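Local coordinates for putative oxidoreductase (PDB 3EOF) that probably acts as an FMN-dependent oxidoreductase of the nitroreductase family, at the interface of chains A and B. Residues are numbered along the deposited sequence; one frame, centred on the assembly and turned at random. Chains: chain A/B, Putative oxidoreductase.

Contact 1: the interface of chains A and B. Residues chain A 185-186, 191, 195; chain B 83-84, 86-87, 90.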
loop_
_atom_site.group_PDB
_atom_site.type_symbol
_atom_site.label_atom_id
_atom_site.label_comp_id
_atom_site.label_asym_id
_atom_site.label_seq_id
_atom_site.Cartn_x
_atom_site.Cartn_y
_atom_site.Cartn_z
ATOM N N ASP A 185 2.706 6.387 -23.374
ATOM C CA ASP A 185 3.156 7.649 -22.824
ATOM C C ASP A 185 2.250 8.797 -23.258
ATOM O O ASP A 185 1.659 8.770 -24.331
ATOM C CB ASP A 185 4.614 7.904 -23.186
ATOM C CG ASP A 185 5.258 8.954 -22.297
ATOM O OD1 ASP A 185 4.792 9.179 -21.169
ATOM O OD2 ASP A 185 6.267 9.536 -22.723
ATOM N N TYR A 186 2.157 9.788 -22.387
ATOM C CA TYR A 186 1.269 10.909 -22.556
ATOM C C TYR A 186 1.847 12.033 -23.413
ATOM O O TYR A 186 2.942 12.530 -23.175
ATOM C CB TYR A 186 0.904 11.466 -21.187
ATOM C CG TYR A 186 0.386 10.410 -20.281
ATOM C CD1 TYR A 186 -0.936 10.003 -20.360
ATOM C CD2 TYR A 186 1.209 9.791 -19.360
ATOM C CE1 TYR A 186 -1.407 9.001 -19.567
ATOM C CE2 TYR A 186 0.730 8.780 -18.555
ATOM C CZ TYR A 186 -0.573 8.402 -18.670
ATOM O OH TYR A 186 -1.083 7.432 -17.893
ATOM N N ILE A 191 -2.466 15.027 -22.069
ATOM C CA ILE A 191 -2.452 15.783 -20.817
ATOM C C ILE A 191 -3.555 16.829 -20.749
ATOM O O ILE A 191 -4.278 16.932 -19.781
ATOM C CB ILE A 191 -1.029 16.447 -20.564
ATOM C CG1 ILE A 191 0.011 15.390 -20.199
ATOM C CG2 ILE A 191 -1.094 17.504 -19.441
ATOM C CD1 ILE A 191 -0.284 14.649 -18.897
ATOM N N TYR A 195 -6.714 16.478 -18.052
ATOM C CA TYR A 195 -6.791 17.483 -16.987
ATOM C C TYR A 195 -7.753 18.637 -17.188
ATOM O O TYR A 195 -7.952 19.424 -16.274
ATOM C CB TYR A 195 -5.363 18.009 -16.708
ATOM C CG TYR A 195 -4.530 16.986 -15.957
ATOM C CD1 TYR A 195 -3.788 16.029 -16.619
ATOM C CD2 TYR A 195 -4.543 16.952 -14.555
ATOM C CE1 TYR A 195 -3.057 15.087 -15.919
ATOM C CE2 TYR A 195 -3.812 16.036 -13.859
ATOM C CZ TYR A 195 -3.064 15.102 -14.533
ATOM O OH TYR A 195 -2.332 14.187 -13.816
ATOM N N ARG B 83 3.118 10.962 -15.345
ATOM C CA ARG B 83 1.951 11.672 -15.826
ATOM C C ARG B 83 1.846 13.077 -15.145
ATOM O O ARG B 83 1.695 14.100 -15.834
ATOM C CB ARG B 83 0.703 10.804 -15.663
ATOM C CG ARG B 83 -0.546 11.467 -16.187
ATOM C CD ARG B 83 -1.779 10.634 -16.016
ATOM N NE ARG B 83 -1.894 10.178 -14.663
ATOM C CZ ARG B 83 -1.725 8.929 -14.236
ATOM N NH1 ARG B 83 -1.520 7.901 -15.048
ATOM N NH2 ARG B 83 -1.844 8.710 -12.955
ATOM N N PHE B 84 1.963 13.138 -13.818
ATOM C CA PHE B 84 1.921 14.408 -13.167
ATOM C C PHE B 84 3.046 15.320 -13.609
ATOM O O PHE B 84 2.843 16.499 -13.741
ATOM C CB PHE B 84 1.951 14.285 -11.652
ATOM C CG PHE B 84 1.740 15.580 -10.967
ATOM C CD1 PHE B 84 0.476 16.127 -10.902
ATOM C CD2 PHE B 84 2.813 16.299 -10.432
ATOM C CE1 PHE B 84 0.262 17.342 -10.279
ATOM C CE2 PHE B 84 2.608 17.531 -9.803
ATOM C CZ PHE B 84 1.335 18.064 -9.745
ATOM N N LYS B 86 4.504 15.324 -16.563
ATOM C CA LYS B 86 4.164 15.767 -17.923
ATOM C C LYS B 86 3.172 16.922 -17.805
ATOM O O LYS B 86 3.335 17.972 -18.426
ATOM C CB LYS B 86 3.649 14.595 -18.822
ATOM C CG LYS B 86 4.743 13.481 -19.004
ATOM C CD LYS B 86 4.658 12.492 -20.261
ATOM C CE LYS B 86 5.522 12.905 -21.475
ATOM N NZ LYS B 86 7.004 13.031 -21.206
ATOM N N TYR B 87 2.175 16.749 -16.949
ATOM C CA TYR B 87 1.188 17.813 -16.649
ATOM C C TYR B 87 1.886 19.079 -16.220
ATOM O O TYR B 87 1.576 20.158 -16.716
ATOM C CB TYR B 87 0.220 17.325 -15.588
ATOM C CG TYR B 87 -0.857 18.291 -15.163
ATOM C CD1 TYR B 87 -1.495 19.109 -16.085
ATOM C CD2 TYR B 87 -1.330 18.294 -13.852
ATOM C CE1 TYR B 87 -2.509 19.950 -15.708
ATOM C CE2 TYR B 87 -2.364 19.141 -13.465
ATOM C CZ TYR B 87 -2.941 19.974 -14.390
ATOM O OH TYR B 87 -3.957 20.847 -14.028
ATOM N N GLU B 90 3.504 20.844 -19.076
ATOM C CA GLU B 90 2.543 21.505 -19.924
ATOM C C GLU B 90 1.893 22.681 -19.210
ATOM O O GLU B 90 1.070 23.350 -19.803
ATOM C CB GLU B 90 1.489 20.519 -20.447
ATOM C CG GLU B 90 2.068 19.460 -21.346
ATOM C CD GLU B 90 2.842 20.036 -22.543
ATOM O OE1 GLU B 90 2.428 21.095 -23.087
ATOM O OE2 GLU B 90 3.867 19.427 -22.908
HETATM O O HOH W 1 -1.329 11.805 -12.169
#

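Contact 2: the interface of chains A and B. Residues chain A 84, 88, 93-95, 97; chain B 217-218, 220-221.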
loop_
_atom_site.group_PDB
_atom_site.type_symbol
_atom_site.label_atom_id
_atom_site.label_comp_id
_atom_site.label_asym_id
_atom_site.label_seq_id
_atom_site.Cartn_x
_atom_site.Cartn_y
_atom_site.Cartn_z
ATOM N N PHE A 84 8.221 -10.702 13.644
ATOM C CA PHE A 84 8.729 -11.901 12.977
ATOM C C PHE A 84 10.169 -12.239 13.383
ATOM O O PHE A 84 10.486 -13.384 13.587
ATOM C CB PHE A 84 8.660 -11.793 11.448
ATOM C CG PHE A 84 8.877 -13.104 10.775
ATOM C CD1 PHE A 84 7.912 -14.092 10.877
ATOM C CD2 PHE A 84 10.065 -13.371 10.105
ATOM C CE1 PHE A 84 8.090 -15.352 10.296
ATOM C CE2 PHE A 84 10.262 -14.604 9.515
ATOM C CZ PHE A 84 9.275 -15.612 9.622
ATOM N N CYS A 88 11.724 -15.564 15.019
ATOM C CA CYS A 88 12.909 -16.273 14.495
ATOM C C CYS A 88 13.873 -16.584 15.638
ATOM O O CYS A 88 14.304 -17.716 15.818
ATOM C CB CYS A 88 13.612 -15.434 13.413
ATOM S SG CYS A 88 12.696 -15.289 11.856
ATOM N N ALA A 93 16.301 -19.455 14.259
ATOM C CA ALA A 93 16.306 -18.968 12.882
ATOM C C ALA A 93 17.066 -17.661 12.824
ATOM O O ALA A 93 16.964 -16.824 13.723
ATOM C CB ALA A 93 14.878 -18.769 12.358
ATOM N N VAL A 94 17.834 -17.495 11.757
ATOM C CA VAL A 94 18.639 -16.318 11.578
ATOM C C VAL A 94 17.941 -15.421 10.567
ATOM O O VAL A 94 17.976 -15.701 9.381
ATOM C CB VAL A 94 20.070 -16.676 11.110
ATOM C CG1 VAL A 94 20.884 -15.392 10.968
ATOM C CG2 VAL A 94 20.745 -17.654 12.149
ATOM N N PRO A 95 17.258 -14.367 11.053
ATOM C CA PRO A 95 16.544 -13.467 10.160
ATOM C C PRO A 95 17.467 -12.518 9.423
ATOM O O PRO A 95 18.484 -12.129 9.986
ATOM C CB PRO A 95 15.668 -12.676 11.110
ATOM C CG PRO A 95 16.408 -12.616 12.344
ATOM C CD PRO A 95 17.078 -13.962 12.457
ATOM N N TYR A 97 16.251 -9.455 7.630
ATOM C CA TYR A 97 15.231 -8.492 7.228
ATOM C C TYR A 97 15.545 -7.029 7.533
ATOM O O TYR A 97 14.718 -6.170 7.324
ATOM C CB TYR A 97 13.907 -8.922 7.823
ATOM C CG TYR A 97 13.608 -10.402 7.481
ATOM C CD1 TYR A 97 13.351 -10.785 6.174
ATOM C CD2 TYR A 97 13.551 -11.377 8.471
ATOM C CE1 TYR A 97 13.062 -12.134 5.838
ATOM C CE2 TYR A 97 13.257 -12.747 8.152
ATOM C CZ TYR A 97 13.054 -13.108 6.835
ATOM O OH TYR A 97 12.753 -14.417 6.505
ATOM N N PRO B 217 9.910 -20.607 11.305
ATOM C CA PRO B 217 10.721 -19.481 10.857
ATOM C C PRO B 217 11.934 -19.831 10.008
ATOM O O PRO B 217 12.345 -19.023 9.174
ATOM C CB PRO B 217 11.194 -18.862 12.172
ATOM C CG PRO B 217 10.129 -19.171 13.096
ATOM C CD PRO B 217 9.745 -20.568 12.763
ATOM N N GLN B 218 12.519 -21.009 10.231
ATOM C CA GLN B 218 13.690 -21.443 9.456
ATOM C C GLN B 218 13.361 -21.595 7.981
ATOM O O GLN B 218 14.211 -21.372 7.134
ATOM C CB GLN B 218 14.261 -22.750 10.011
ATOM C CG GLN B 218 15.025 -22.583 11.285
ATOM C CD GLN B 218 15.220 -23.903 11.979
ATOM O OE1 GLN B 218 14.579 -24.912 11.617
ATOM N NE2 GLN B 218 16.089 -23.920 12.998
ATOM N N PHE B 220 11.315 -19.708 6.320
ATOM C CA PHE B 220 11.303 -18.356 5.821
ATOM C C PHE B 220 12.695 -17.758 5.732
ATOM O O PHE B 220 13.028 -17.088 4.754
ATOM C CB PHE B 220 10.382 -17.474 6.679
ATOM C CG PHE B 220 8.934 -17.809 6.528
ATOM C CD1 PHE B 220 8.170 -17.181 5.581
ATOM C CD2 PHE B 220 8.347 -18.802 7.315
ATOM C CE1 PHE B 220 6.832 -17.490 5.451
ATOM C CE2 PHE B 220 7.031 -19.121 7.180
ATOM C CZ PHE B 220 6.255 -18.459 6.244
ATOM N N THR B 221 13.506 -17.980 6.760
ATOM C CA THR B 221 14.850 -17.426 6.781
ATOM C C THR B 221 15.809 -18.179 5.873
ATOM O O THR B 221 16.655 -17.560 5.243
ATOM C CB THR B 221 15.423 -17.367 8.193
ATOM O OG1 THR B 221 15.517 -18.696 8.709
ATOM C CG2 THR B 221 14.501 -16.533 9.076
#

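Contact 1: the interface of chains A and B
Helix 188-200 of one nitroreductase-family subunit lies against helix 82-89 of the other, with A:Tyr195 laid over B:Tyr87 and the aliphatic part of B:Arg83 laid over one face of A:Tyr186, just ahead of the first helix. The two tyrosine rings stack nearly parallel, their planes 15° apart and centroids 3.7 Å from each other. The closest carbons are A:Tyr195 CD2 and B:Tyr87 CE2 at 3.3 Å, and each ring lies offset over the other's rim. B:Tyr87 reaches this face because its CG is anti to the backbone N (chi1 -180°), swinging the ring toward the partner helix. A:Ile191 fills the step beside the stack, its CG2 branch against B:Tyr87 CA at 3.6 Å and its CD1 end leaning on B:Lys86 CB.

B:Arg83 CG sits 3.9 Å from the A:Tyr186 ring centroid, and the chain then bends at chi3. B:Arg83 NH1 donates to the phenolic OH of A:Tyr186 at 2.9 Å (152° at the hydrogen), the oxygen sitting almost in the guanidinium plane, while the phenol ring stands nearly perpendicular to it. Water 1 is hydrogen-bonded to B:Arg83 NE at 3.0 Å and to A:Tyr195 OH at 3.1 Å, so one guanidinium serves one phenol directly and the other through water. Farther out, B:Lys86 curls at chi3 and chi4 across A:Asp185 in a long salt bridge, B:Lys86 NZ to A:Asp185 OD2 3.9 Å.

Contact 2: the interface of chains A and B
B:Thr221 packs its methyl CG2 against A:Cys88, A:Val94, A:Pro95 and A:Tyr97. B:Thr221 CG2 comes to 3.5 Å from A:Cys88 SG and 3.8 Å from A:Pro95 CA, and the phenol ring of A:Tyr97 crosses at roughly a right angle, presenting CE2 to the same methyl. The threonine hydroxyl faces another way. With OG1 between the backbone N and the carbonyl carbon (chi1 62°), B:Thr221 OG1 turns back along its own helix and donates to B:Pro217 O at 3.2 Å, leaving CG2 turned to A:Cys88, while OG1 still touches the A:Ala93 methyl. B:Thr221 CB lies over the carbonyl oxygen of A:Val94, a van der Waals approach at 3.3 Å.

A:Phe84 and B:Phe220 meet edge to face, planes 76° apart and centroids 5.6 Å from each other. The tip of A:Phe84 leads: A:Phe84 CZ is 3.7 Å from B:Phe220 CB and also touches CG, so the approach is toward the root of the partner ring. On its own side, A:Phe84 has A:Tyr97 CE2 at its edge, in plane, which should help fix the ring's orientation. The methyl of A:Ala93 completes the far end, its CB meeting B:Pro217 CB at 3.7 Å and leaning on B:Gln218 CG. A:Tyr97 OH approaches B:Phe220 O at 3.2 Å as a contact, not an assigned hydrogen bond, and apolar packing carries most of the patch.

In the fold, one side is helix 82-89 with the loop that follows it, and the other is the first part of helix 216-224, which precedes helix 227-243, toward the outer flank of the dimer.

Contact 1 and contact 2, in the copies given, lie about 44 Å apart between the centres of their C-alpha atoms, on opposite flanks of the dimer. Both use helix 82-89, with B:Phe84 in contact 1 and A:Phe84 in contact 2. Because the interface is two-fold symmetric, the twin of contact 2 falls on the same chain B helix as contact 1, so in either subunit this helix meets both helix 188-200 and helix 216-224 of its partner. The C-terminal part of each chain appears to wrap onto the other subunit, in keeping with the intertwined homodimers typical of the nitroreductase family, whose FMN sites lie at the subunit interface.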